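Local coordinates for metallo-beta-lactamase family protein (Staphylococcus aureus, PDB 3R2U), which binds an iron ion in a metallo-beta-lactamase-type domain and probably acts as a metal-dependent enzyme of sulfur metabolism, at residues P55-S60 with D84-I89; I73-E78 with N99-G104; V92-N97 with M281-P286. One frame throughout, in Å; residues are numbered along the deposited sequence.

Contact 1: residues P55-S60 with D84-I89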
ATOM      1  N   PRO A  55      11.895 -18.025 -13.616  1.00 17.35           N
ATOM      2  CA  PRO A  55      11.703 -17.164 -12.469  1.00 16.97           C
ATOM      3  C   PRO A  55      12.677 -16.014 -12.352  1.00 17.28           C
ATOM      4  O   PRO A  55      13.838 -16.147 -12.706  1.00 14.76           O
ATOM      5  CB  PRO A  55      11.953 -18.100 -11.294  1.00 17.69           C
ATOM      6  CG  PRO A  55      12.870 -19.159 -11.849  1.00 19.43           C
ATOM      7  CD  PRO A  55      12.351 -19.367 -13.224  1.00 17.58           C
ATOM      8  N   ILE A  56      12.168 -14.889 -11.845  1.00 16.77           N
ATOM      9  CA  ILE A  56      12.978 -13.739 -11.522  1.00 16.14           C
ATOM     10  C   ILE A  56      13.530 -14.023 -10.111  1.00 16.69           C
ATOM     11  O   ILE A  56      13.190 -15.051  -9.516  1.00 16.06           O
ATOM     12  CB  ILE A  56      12.178 -12.421 -11.589  1.00 15.20           C
ATOM     13  CG1 ILE A  56      10.985 -12.420 -10.620  1.00 17.53           C
ATOM     14  CG2 ILE A  56      11.676 -12.208 -13.015  1.00 15.66           C
ATOM     15  CD1 ILE A  56      10.353 -11.036 -10.438  1.00 15.44           C
ATOM     16  N   ARG A  57      14.365 -13.126  -9.584  1.00 16.73           N
ATOM     17  CA  ARG A  57      15.002 -13.338  -8.272  1.00 17.37           C
ATOM     18  C   ARG A  57      14.073 -13.200  -7.072  1.00 17.98           C
ATOM     19  O   ARG A  57      14.268 -13.865  -6.047  1.00 16.97           O
ATOM     20  CB  ARG A  57      16.165 -12.360  -8.074  1.00 17.43           C
ATOM     21  CG  ARG A  57      17.380 -12.684  -8.829  1.00 17.56           C
ATOM     22  CD  ARG A  57      18.421 -11.620  -8.576  1.00 13.28           C
ATOM     23  NE  ARG A  57      19.154 -11.781  -7.326  1.00 12.44           N
ATOM     24  CZ  ARG A  57      19.790 -10.796  -6.695  1.00 15.93           C
ATOM     25  NH1 ARG A  57      19.707  -9.535  -7.141  1.00 16.81           N
ATOM     26  NH2 ARG A  57      20.487 -11.055  -5.602  1.00 16.71           N
ATOM     27  N   ASP A  58      13.118 -12.279  -7.177  1.00 17.15           N
ATOM     28  CA  ASP A  58      12.135 -12.070  -6.123  1.00 17.99           C
ATOM     29  C   ASP A  58      11.026 -13.075  -6.374  1.00 17.46           C
ATOM     30  O   ASP A  58      10.318 -12.993  -7.384  1.00 17.79           O
ATOM     31  CB  ASP A  58      11.637 -10.640  -6.173  1.00 18.39           C
ATOM     32  CG  ASP A  58      10.502 -10.381  -5.240  1.00 21.92           C
ATOM     33  OD1 ASP A  58      10.061 -11.299  -4.528  1.00 22.43           O
ATOM     34  OD2 ASP A  58      10.023  -9.234  -5.257  1.00 24.07           O
ATOM     35  N   LEU A  59      10.876 -14.037  -5.471  1.00 17.37           N
ATOM     36  CA  LEU A  59       9.917 -15.127  -5.677  1.00 17.08           C
ATOM     37  C   LEU A  59       8.539 -14.873  -5.067  1.00 16.50           C
ATOM     38  O   LEU A  59       7.649 -15.697  -5.214  1.00 17.27           O
ATOM     39  CB  LEU A  59      10.481 -16.417  -5.065  1.00 17.38           C
ATOM     40  CG  LEU A  59      11.852 -16.913  -5.558  1.00 19.16           C
ATOM     41  CD1 LEU A  59      12.218 -18.254  -4.880  1.00 16.49           C
ATOM     42  CD2 LEU A  59      11.878 -17.064  -7.065  1.00 18.61           C
ATOM     43  N   SER A  60       8.369 -13.738  -4.405  1.00 16.59           N
ATOM     44  CA  SER A  60       7.142 -13.445  -3.657  1.00 17.83           C
ATOM     45  C   SER A  60       5.826 -13.532  -4.430  1.00 19.34           C
ATOM     46  O   SER A  60       4.842 -14.041  -3.897  1.00 18.86           O
ATOM     47  CB  SER A  60       7.244 -12.091  -2.941  1.00 17.81           C
ATOM     48  OG  SER A  60       7.376 -11.021  -3.845  1.00 17.79           O
ATOM     49  N   ASP A  84      19.160 -10.792 -20.170  1.00 19.68           N
ATOM     50  CA  ASP A  84      18.426  -9.558 -19.911  1.00 21.38           C
ATOM     51  C   ASP A  84      17.711  -9.438 -18.567  1.00 21.36           C
ATOM     52  O   ASP A  84      16.979  -8.477 -18.343  1.00 20.01           O
ATOM     53  CB  ASP A  84      17.486  -9.264 -21.091  1.00 21.18           C
ATOM     54  CG  ASP A  84      16.780 -10.496 -21.572  1.00 22.34           C
ATOM     55  OD1 ASP A  84      16.730 -11.488 -20.822  1.00 21.37           O
ATOM     56  OD2 ASP A  84      16.272 -10.478 -22.703  1.00 30.33           O
ATOM     57  N   PHE A  85      17.954 -10.391 -17.670  1.00 20.64           N
ATOM     58  CA  PHE A  85      17.492 -10.272 -16.279  1.00 20.61           C
ATOM     59  C   PHE A  85      18.228 -11.340 -15.501  1.00 19.21           C
ATOM     60  O   PHE A  85      18.810 -12.236 -16.094  1.00 19.13           O
ATOM     61  CB  PHE A  85      15.964 -10.394 -16.107  1.00 19.90           C
ATOM     62  CG  PHE A  85      15.441 -11.776 -16.301  1.00 18.81           C
ATOM     63  CD1 PHE A  85      15.228 -12.276 -17.578  1.00 19.15           C
ATOM     64  CD2 PHE A  85      15.178 -12.595 -15.210  1.00 19.13           C
ATOM     65  CE1 PHE A  85      14.760 -13.570 -17.768  1.00 17.43           C
ATOM     66  CE2 PHE A  85      14.695 -13.889 -15.387  1.00 17.67           C
ATOM     67  CZ  PHE A  85      14.487 -14.381 -16.672  1.00 18.13           C
ATOM     68  N   ALA A  86      18.197 -11.224 -14.179  1.00 18.64           N
ATOM     69  CA  ALA A  86      18.897 -12.137 -13.310  1.00 19.01           C
ATOM     70  C   ALA A  86      17.978 -13.278 -12.943  1.00 19.33           C
ATOM     71  O   ALA A  86      16.891 -13.063 -12.427  1.00 18.61           O
ATOM     72  CB  ALA A  86      19.392 -11.404 -12.068  1.00 18.57           C
ATOM     73  N   SER A  87      18.413 -14.502 -13.238  1.00 19.29           N
ATOM     74  CA  SER A  87      17.616 -15.685 -12.943  1.00 18.40           C
ATOM     75  C   SER A  87      17.429 -15.951 -11.459  1.00 19.19           C
ATOM     76  O   SER A  87      18.380 -15.880 -10.680  1.00 17.12           O
ATOM     77  CB  SER A  87      18.306 -16.913 -13.522  1.00 21.52           C
ATOM     78  OG  SER A  87      17.670 -18.105 -13.087  1.00 20.53           O
ATOM     79  N   GLY A  88      16.208 -16.310 -11.081  1.00 17.31           N
ATOM     80  CA  GLY A  88      15.939 -16.725  -9.707  1.00 18.15           C
ATOM     81  C   GLY A  88      15.995 -18.250  -9.536  1.00 18.62           C
ATOM     82  O   GLY A  88      15.677 -18.764  -8.473  1.00 19.86           O
ATOM     83  N   ILE A  89      16.475 -18.984 -10.545  1.00 19.27           N
ATOM     84  CA  ILE A  89      16.413 -20.455 -10.489  1.00 18.67           C
ATOM     85  C   ILE A  89      17.224 -21.065  -9.342  1.00 18.62           C
ATOM     86  O   ILE A  89      16.767 -22.023  -8.713  1.00 18.38           O
ATOM     87  CB  ILE A  89      16.761 -21.139 -11.852  1.00 18.82           C
ATOM     88  CG1 ILE A  89      16.227 -22.579 -11.900  1.00 23.58           C
ATOM     89  CG2 ILE A  89      18.259 -21.146 -12.112  1.00 17.80           C
ATOM     90  CD1 ILE A  89      14.916 -22.730 -12.527  1.00 25.90           C
TER
HETATM   91  O   HOH W   1      15.329 -11.090 -11.613  1.00  9.98           O

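Contact 2: residues I73-E78 with N99-G104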
ATOM      1  N   ILE A  73       5.014 -24.755  -4.534  1.00 22.35           N
ATOM      2  CA  ILE A  73       6.056 -24.631  -5.545  1.00 20.51           C
ATOM      3  C   ILE A  73       7.110 -25.683  -5.242  1.00 21.52           C
ATOM      4  O   ILE A  73       7.843 -25.570  -4.262  1.00 21.85           O
ATOM      5  CB  ILE A  73       6.668 -23.227  -5.561  1.00 20.80           C
ATOM      6  CG1 ILE A  73       5.581 -22.196  -5.905  1.00 22.12           C
ATOM      7  CG2 ILE A  73       7.837 -23.162  -6.557  1.00 17.59           C
ATOM      8  CD1 ILE A  73       6.014 -20.788  -5.752  1.00 18.88           C
ATOM      9  N   THR A  74       7.122 -26.720  -6.072  1.00 21.39           N
ATOM     10  CA  THR A  74       7.997 -27.870  -5.944  1.00 22.16           C
ATOM     11  C   THR A  74       8.984 -27.957  -7.104  1.00 20.86           C
ATOM     12  O   THR A  74       9.903 -28.746  -7.072  1.00 19.32           O
ATOM     13  CB  THR A  74       7.154 -29.157  -5.963  1.00 23.62           C
ATOM     14  OG1 THR A  74       6.234 -29.094  -7.070  1.00 24.49           O
ATOM     15  CG2 THR A  74       6.354 -29.322  -4.645  1.00 26.15           C
ATOM     16  N   HIS A  75       8.794 -27.127  -8.129  1.00 20.73           N
ATOM     17  CA  HIS A  75       9.612 -27.186  -9.332  1.00 20.61           C
ATOM     18  C   HIS A  75       9.857 -25.805  -9.929  1.00 20.28           C
ATOM     19  O   HIS A  75       9.068 -24.876  -9.720  1.00 19.50           O
ATOM     20  CB  HIS A  75       8.879 -27.958 -10.453  1.00 21.18           C
ATOM     21  CG  HIS A  75       8.514 -29.381 -10.128  1.00 22.51           C
ATOM     22  ND1 HIS A  75       7.505 -29.717  -9.250  1.00 25.49           N
ATOM     23  CD2 HIS A  75       8.947 -30.550 -10.662  1.00 25.54           C
ATOM     24  CE1 HIS A  75       7.377 -31.033  -9.211  1.00 27.99           C
ATOM     25  NE2 HIS A  75       8.245 -31.562 -10.054  1.00 25.20           N
ATOM     26  N   ALA A  76      10.949 -25.699 -10.684  1.00 18.39           N
ATOM     27  CA  ALA A  76      11.232 -24.522 -11.510  1.00 19.66           C
ATOM     28  C   ALA A  76      12.092 -24.960 -12.692  1.00 18.34           C
ATOM     29  O   ALA A  76      12.915 -25.859 -12.582  1.00 21.10           O
ATOM     30  CB  ALA A  76      11.921 -23.415 -10.723  1.00 18.50           C
ATOM     31  N   ALA A  77      11.906 -24.300 -13.818  1.00 18.06           N
ATOM     32  CA  ALA A  77      12.644 -24.605 -15.006  1.00 18.55           C
ATOM     33  C   ALA A  77      12.971 -23.290 -15.675  1.00 19.14           C
ATOM     34  O   ALA A  77      12.279 -22.282 -15.497  1.00 19.29           O
ATOM     35  CB  ALA A  77      11.818 -25.508 -15.951  1.00 18.11           C
ATOM     36  N   GLU A  78      14.026 -23.324 -16.458  1.00 18.31           N
ATOM     37  CA  GLU A  78      14.518 -22.189 -17.125  1.00 19.50           C
ATOM     38  C   GLU A  78      14.775 -22.540 -18.594  1.00 18.77           C
ATOM     39  O   GLU A  78      15.367 -23.564 -18.889  1.00 19.83           O
ATOM     40  CB  GLU A  78      15.805 -21.795 -16.390  1.00 19.76           C
ATOM     41  CG  GLU A  78      16.515 -20.664 -16.936  1.00 23.82           C
ATOM     42  CD  GLU A  78      17.478 -20.076 -15.922  1.00 27.42           C
ATOM     43  OE1 GLU A  78      17.003 -19.391 -14.977  1.00 25.02           O
ATOM     44  OE2 GLU A  78      18.701 -20.261 -16.109  1.00 22.57           O
ATOM     45  N   ASN A  99      12.888 -28.891  -6.973  1.00 22.32           N
ATOM     46  CA  ASN A  99      13.646 -29.496  -8.056  1.00 22.21           C
ATOM     47  C   ASN A  99      13.761 -28.448  -9.151  1.00 21.07           C
ATOM     48  O   ASN A  99      12.770 -27.803  -9.476  1.00 20.96           O
ATOM     49  CB  ASN A  99      12.933 -30.725  -8.591  1.00 23.04           C
ATOM     50  CG  ASN A  99      13.003 -31.894  -7.627  1.00 27.15           C
ATOM     51  OD1 ASN A  99      11.996 -32.402  -7.186  1.00 38.88           O
ATOM     52  ND2 ASN A  99      14.195 -32.277  -7.266  1.00 31.55           N
ATOM     53  N   ILE A 100      14.961 -28.238  -9.683  1.00 20.27           N
ATOM     54  CA  ILE A 100      15.135 -27.291 -10.772  1.00 19.87           C
ATOM     55  C   ILE A 100      15.657 -27.985 -12.014  1.00 20.59           C
ATOM     56  O   ILE A 100      16.402 -28.954 -11.934  1.00 21.03           O
ATOM     57  CB  ILE A 100      15.985 -26.068 -10.382  1.00 19.88           C
ATOM     58  CG1 ILE A 100      17.408 -26.479  -9.988  1.00 19.62           C
ATOM     59  CG2 ILE A 100      15.288 -25.321  -9.219  1.00 17.98           C
ATOM     60  CD1 ILE A 100      18.371 -25.288  -9.937  1.00 19.65           C
ATOM     61  N   TYR A 101      15.213 -27.481 -13.161  1.00 21.19           N
ATOM     62  CA  TYR A 101      15.502 -28.059 -14.463  1.00 21.21           C
ATOM     63  C   TYR A 101      16.064 -26.982 -15.357  1.00 21.06           C
ATOM     64  O   TYR A 101      15.428 -25.944 -15.568  1.00 19.75           O
ATOM     65  CB  TYR A 101      14.208 -28.642 -15.066  1.00 20.84           C
ATOM     66  CG  TYR A 101      13.580 -29.670 -14.142  1.00 21.64           C
ATOM     67  CD1 TYR A 101      12.822 -29.265 -13.046  1.00 23.10           C
ATOM     68  CD2 TYR A 101      13.771 -31.032 -14.337  1.00 20.89           C
ATOM     69  CE1 TYR A 101      12.271 -30.169 -12.184  1.00 21.14           C
ATOM     70  CE2 TYR A 101      13.218 -31.966 -13.463  1.00 20.75           C
ATOM     71  CZ  TYR A 101      12.467 -31.521 -12.391  1.00 23.98           C
ATOM     72  OH  TYR A 101      11.902 -32.402 -11.496  1.00 30.27           O
ATOM     73  N   VAL A 102      17.287 -27.202 -15.829  1.00 20.04           N
ATOM     74  CA  VAL A 102      17.930 -26.276 -16.725  1.00 19.49           C
ATOM     75  C   VAL A 102      18.535 -27.094 -17.867  1.00 20.40           C
ATOM     76  O   VAL A 102      18.720 -28.305 -17.757  1.00 18.77           O
ATOM     77  CB  VAL A 102      19.021 -25.444 -16.027  1.00 20.19           C
ATOM     78  CG1 VAL A 102      18.437 -24.656 -14.844  1.00 19.37           C
ATOM     79  CG2 VAL A 102      20.181 -26.321 -15.600  1.00 19.67           C
ATOM     80  N   SER A 103      18.833 -26.431 -18.968  1.00 19.89           N
ATOM     81  CA  SER A 103      19.380 -27.113 -20.109  1.00 20.88           C
ATOM     82  C   SER A 103      20.771 -27.733 -19.922  1.00 21.98           C
ATOM     83  O   SER A 103      21.716 -27.081 -19.453  1.00 20.57           O
ATOM     84  CB  SER A 103      19.422 -26.166 -21.314  1.00 21.58           C
ATOM     85  OG  SER A 103      19.998 -26.819 -22.457  1.00 20.48           O
ATOM     86  N   GLY A 104      20.871 -29.005 -20.316  1.00 22.39           N
ATOM     87  CA  GLY A 104      22.139 -29.716 -20.388  1.00 24.52           C
ATOM     88  C   GLY A 104      22.535 -29.849 -21.852  1.00 25.58           C
ATOM     89  O   GLY A 104      23.388 -30.647 -22.187  1.00 25.81           O
TER
HETATM   90  O   HOH W   2       9.392 -34.067 -11.578  0.50 17.27           O
HETATM   91  O   HOH W   3      18.079 -23.647 -19.343  1.00 13.13           O

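Contact 3: residues V92-N97 with M281-P286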
ATOM      1  N   VAL A  92      15.380 -20.531  -6.162  1.00 18.91           N
ATOM      2  CA  VAL A  92      14.280 -21.490  -6.011  1.00 19.21           C
ATOM      3  C   VAL A  92      14.774 -22.805  -5.382  1.00 19.81           C
ATOM      4  O   VAL A  92      14.184 -23.306  -4.435  1.00 20.35           O
ATOM      5  CB  VAL A  92      13.580 -21.787  -7.347  1.00 19.61           C
ATOM      6  CG1 VAL A  92      12.634 -22.991  -7.208  1.00 16.68           C
ATOM      7  CG2 VAL A  92      12.846 -20.558  -7.818  1.00 18.35           C
ATOM      8  N   ALA A  93      15.868 -23.338  -5.911  1.00 18.92           N
ATOM      9  CA  ALA A  93      16.452 -24.576  -5.433  1.00 19.92           C
ATOM     10  C   ALA A  93      16.900 -24.445  -3.974  1.00 20.80           C
ATOM     11  O   ALA A  93      16.654 -25.329  -3.151  1.00 20.99           O
ATOM     12  CB  ALA A  93      17.665 -24.961  -6.328  1.00 19.45           C
ATOM     13  N   ILE A  94      17.553 -23.331  -3.658  1.00 20.09           N
ATOM     14  CA  ILE A  94      18.079 -23.115  -2.309  1.00 22.58           C
ATOM     15  C   ILE A  94      17.019 -22.694  -1.264  1.00 23.11           C
ATOM     16  O   ILE A  94      16.967 -23.259  -0.176  1.00 23.01           O
ATOM     17  CB  ILE A  94      19.232 -22.090  -2.326  1.00 22.87           C
ATOM     18  CG1 ILE A  94      20.410 -22.649  -3.152  1.00 23.91           C
ATOM     19  CG2 ILE A  94      19.683 -21.762  -0.882  1.00 24.41           C
ATOM     20  CD1 ILE A  94      21.527 -21.637  -3.394  1.00 27.53           C
ATOM     21  N   LYS A  95      16.155 -21.744  -1.598  1.00 21.99           N
ATOM     22  CA  LYS A  95      15.195 -21.250  -0.598  1.00 21.04           C
ATOM     23  C   LYS A  95      13.992 -22.137  -0.455  1.00 21.49           C
ATOM     24  O   LYS A  95      13.465 -22.271   0.646  1.00 20.72           O
ATOM     25  CB  LYS A  95      14.730 -19.820  -0.929  1.00 19.40           C
ATOM     26  CG  LYS A  95      15.821 -18.749  -0.844  1.00 19.88           C
ATOM     27  CD  LYS A  95      15.228 -17.368  -1.044  1.00 17.97           C
ATOM     28  CE  LYS A  95      16.242 -16.243  -0.947  1.00 16.72           C
ATOM     29  NZ  LYS A  95      15.529 -14.928  -1.094  1.00 15.97           N
ATOM     30  N   LEU A  96      13.541 -22.730  -1.567  1.00 21.03           N
ATOM     31  CA  LEU A  96      12.334 -23.538  -1.553  1.00 20.79           C
ATOM     32  C   LEU A  96      12.596 -25.056  -1.603  1.00 23.10           C
ATOM     33  O   LEU A  96      11.647 -25.842  -1.564  1.00 23.03           O
ATOM     34  CB  LEU A  96      11.415 -23.115  -2.712  1.00 19.29           C
ATOM     35  CG  LEU A  96      11.036 -21.635  -2.801  1.00 19.51           C
ATOM     36  CD1 LEU A  96      10.012 -21.424  -3.919  1.00 16.10           C
ATOM     37  CD2 LEU A  96      10.480 -21.103  -1.480  1.00 16.83           C
ATOM     38  N   ASN A  97      13.866 -25.462  -1.698  1.00 21.98           N
ATOM     39  CA  ASN A  97      14.223 -26.874  -1.796  1.00 24.52           C
ATOM     40  C   ASN A  97      13.436 -27.539  -2.939  1.00 24.29           C
ATOM     41  O   ASN A  97      13.010 -28.676  -2.837  1.00 24.66           O
ATOM     42  CB  ASN A  97      13.968 -27.597  -0.465  1.00 26.68           C
ATOM     43  CG  ASN A  97      14.613 -28.964  -0.406  1.00 30.53           C
ATOM     44  OD1 ASN A  97      15.768 -29.137  -0.786  1.00 35.98           O
ATOM     45  ND2 ASN A  97      13.879 -29.939   0.111  1.00 35.64           N
ATOM     46  N   MET A 281      24.820 -15.740  -8.589  1.00 19.06           N
ATOM     47  CA  MET A 281      25.178 -14.630  -7.722  1.00 19.14           C
ATOM     48  C   MET A 281      24.550 -14.887  -6.356  1.00 19.85           C
ATOM     49  O   MET A 281      23.858 -15.881  -6.172  1.00 18.00           O
ATOM     50  CB  MET A 281      24.701 -13.303  -8.291  1.00 20.56           C
ATOM     51  CG  MET A 281      23.153 -13.135  -8.326  1.00 17.60           C
ATOM     52  SD  MET A 281      22.679 -11.493  -8.889  1.00 20.52           S
ATOM     53  CE  MET A 281      23.453 -10.486  -7.632  1.00 17.69           C
ATOM     54  N   ASN A 282      24.763 -13.973  -5.418  1.00 20.12           N
ATOM     55  CA  ASN A 282      24.220 -14.108  -4.073  1.00 21.28           C
ATOM     56  C   ASN A 282      22.692 -14.239  -4.081  1.00 20.63           C
ATOM     57  O   ASN A 282      22.019 -13.742  -4.994  1.00 17.67           O
ATOM     58  CB  ASN A 282      24.594 -12.880  -3.231  1.00 21.30           C
ATOM     59  CG  ASN A 282      26.070 -12.822  -2.899  1.00 25.57           C
ATOM     60  OD1 ASN A 282      26.781 -13.796  -3.037  1.00 27.83           O
ATOM     61  ND2 ASN A 282      26.529 -11.661  -2.460  1.00 29.05           N
ATOM     62  N   LEU A 283      22.159 -14.904  -3.063  1.00 18.82           N
ATOM     63  CA  LEU A 283      20.731 -15.021  -2.937  1.00 18.96           C
ATOM     64  C   LEU A 283      20.117 -13.635  -2.905  1.00 18.23           C
ATOM     65  O   LEU A 283      20.691 -12.689  -2.385  1.00 17.67           O
ATOM     66  CB  LEU A 283      20.345 -15.768  -1.663  1.00 18.42           C
ATOM     67  CG  LEU A 283      20.641 -17.274  -1.613  1.00 22.05           C
ATOM     68  CD1 LEU A 283      20.478 -17.796  -0.161  1.00 23.71           C
ATOM     69  CD2 LEU A 283      19.716 -18.052  -2.584  1.00 16.89           C
ATOM     70  N   TYR A 284      18.936 -13.516  -3.474  1.00 17.85           N
ATOM     71  CA  TYR A 284      18.208 -12.276  -3.391  1.00 16.93           C
ATOM     72  C   TYR A 284      17.747 -11.983  -1.953  1.00 16.91           C
ATOM     73  O   TYR A 284      17.184 -12.857  -1.274  1.00 17.26           O
ATOM     74  CB  TYR A 284      16.947 -12.327  -4.278  1.00 16.43           C
ATOM     75  CG  TYR A 284      15.986 -11.258  -3.915  1.00 14.95           C
ATOM     76  CD1 TYR A 284      16.229  -9.931  -4.262  1.00 20.46           C
ATOM     77  CD2 TYR A 284      14.836 -11.548  -3.198  1.00 17.10           C
ATOM     78  CE1 TYR A 284      15.357  -8.932  -3.901  1.00 19.84           C
ATOM     79  CE2 TYR A 284      13.959 -10.558  -2.838  1.00 16.48           C
ATOM     80  CZ  TYR A 284      14.222  -9.262  -3.189  1.00 21.35           C
ATOM     81  OH  TYR A 284      13.344  -8.310  -2.826  1.00 21.54           O
ATOM     82  N   GLN A 285      17.966 -10.740  -1.536  1.00 15.93           N
ATOM     83  CA  GLN A 285      17.439 -10.198  -0.290  1.00 17.32           C
ATOM     84  C   GLN A 285      17.221  -8.697  -0.466  1.00 17.43           C
ATOM     85  O   GLN A 285      18.083  -8.000  -1.028  1.00 17.74           O
ATOM     86  CB  GLN A 285      18.385 -10.382   0.910  1.00 18.37           C
ATOM     87  CG  GLN A 285      18.693 -11.793   1.338  1.00 19.71           C
ATOM     88  CD  GLN A 285      17.492 -12.562   1.836  1.00 20.23           C
ATOM     89  OE1 GLN A 285      16.444 -11.995   2.113  1.00 18.45           O
ATOM     90  NE2 GLN A 285      17.649 -13.877   1.959  1.00 18.27           N
ATOM     91  N   PRO A 286      16.077  -8.187   0.025  1.00 17.23           N
ATOM     92  CA  PRO A 286      15.904  -6.763   0.023  1.00 17.70           C
ATOM     93  C   PRO A 286      16.950  -6.174   0.970  1.00 17.99           C
ATOM     94  O   PRO A 286      17.501  -6.895   1.827  1.00 16.62           O
ATOM     95  CB  PRO A 286      14.496  -6.578   0.596  1.00 19.14           C
ATOM     96  CG  PRO A 286      14.313  -7.778   1.486  1.00 18.70           C
ATOM     97  CD  PRO A 286      15.014  -8.878   0.774  1.00 18.01           C
TER

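Contact 1: residues P55-S60 with D84-I89
F85 turns the edge of its ring to P55, whose O lies near the ring plane, 3.6 Å from F85 CE2. The CB bond of F85 points toward the loop 55-60, and CG, between the backbone N and the carbonyl carbon (chi1 72°), then sets the ring edge at P55 O. There I56 crosses it at about a right angle, with I56 CG2 4.2 Å from F85 CD2. The A86 methyl packs against the arginine chain, CB lying 3.6 Å from R57 CD. The guanidinium group continues beyond the contact to a salt bridge with D361. A single water joins the two backbones here, donating to A86 O at 2.6 Å and accepting from R57 N at 3.0 Å. S87 faces away from the loop 55-60; its hydroxyl accepts from I89 N in an ST turn and probably bonds E78 OE1, though that spacing is too short to be trusted. G88 brings the backbones closest together. Its N donates to P55 O at 2.9 Å, nearly straight at 168° but from above the carbonyl plane, and its CA makes a CH...O contact of 3.2 Å with I56 O. I89 then brings CD1 against P55 CG as its helix begins. In the loop 55-60, D58 OD1 accepts a capping bond from S60 N and another bond from S60 OG. The two buried loops follow parallel strands 49-53 and 72-77 and lead into helices 60-69 and 89-96. The second begins at D84, last residue of the H80-x-H82-x-D84 sequence characteristic of the metallo-beta-lactamase fold, whose H80 is a metal ligand.

Contact 2: residues I73-E78 with N99-G104
H75 and Y101 meet rim to rim on one face of a parallel strand pair, their ring planes 14° apart and their centroids separated by 6.0 Å. Both side chains carry CG anti to the carbonyl carbon, beside the backbone N (chi1 -59° and -57°), a shared torsion that lays both rings back along the strands and brings H75 CD2 to within 3.6 Å of Y101 OH. A water at the rims is shared by H75 NE2 and Y101 OH, while H75 ND1 is paired with T74 OG1 at 2.6 Å, which, with the water at NE2, helps to hold the imidazole in its rotation. The tyrosine ring also presents its edge to the backbone, CD1 lying 3.4 Å from A76 O. That carbonyl accepts from Y101 N at 2.9 Å. The ladder is completed by N99 N to T74 O, A76 N to N99 O and E78 N to Y101 O. A second water extends the link, donating to E78 O and accepting from S103 N.

On the opposite face I100 turns CG2 to A76 CB, 4.2 Å away, while its CG1 branch leads off toward helix 89-96. E78 OE2 is hydrogen-bonded to Y112 OH. Strands 72-77 and 99-103 thus form the beta-alpha-beta crossover with helix 89-96, which covers A76 and I100; strand 49-53 flanks the pair on one side and strand 120-122 on the other, where H120 stacks on Y101.

Contact 3: residues V92-N97 with M281-P286
K95 stretches from helix 89-96 to the backbone of Y284, its chain fully extended beyond CG. From CB, with CG anti to the carbonyl carbon (chi1 -66°), the chain heads for the loop 281-286. CG passes 4.3 Å from L283 CD2, and CE runs beside L283 CB at 4.2 Å while also nearing the side-chain amide of Q285. NZ ends the chain in a hydrogen bond to Y284 O, 2.7 Å long, with the donor tilted 17° from the carbonyl plane. The same ammonium group bonds T288 OG1 of the second subunit and has a long, weak ion pair with D91, giving it partners in both chains. Q285 OE1 likewise accepts from T288 N of the second subunit.

One residue earlier, I94 packs on L283: I94 CG2, anti to its backbone N, lies 4.1 Å from L283 CD2, a small apolar contact at the surface. Helix 89-96 is thus set between the sheet strands 72-77 and 99-103, where V92 packs, and the loop that follows helix 269-279, whose Y284 rests in turn on helix 345-356.

Helix 89-96 ties the three contacts together. Contact 1 forms its start, contact 2 lies on the strands it covers and contact 3 uses its last turn. Contacts 1 and 2, with centres about 13 Å apart, meet where I89 CD1 lies 3.6 Å from A76 CB. Contact 3 lies nearer to contact 1, about 9 Å between centres, and R57 NH2 joins them by reaching N282 O at 3.2 Å. The iron, held by H80, H143 and D169, is about 7 Å from the side chain of F85 and about 9 Å from that of E78. Contacts 1 and 3 both touch the second subunit.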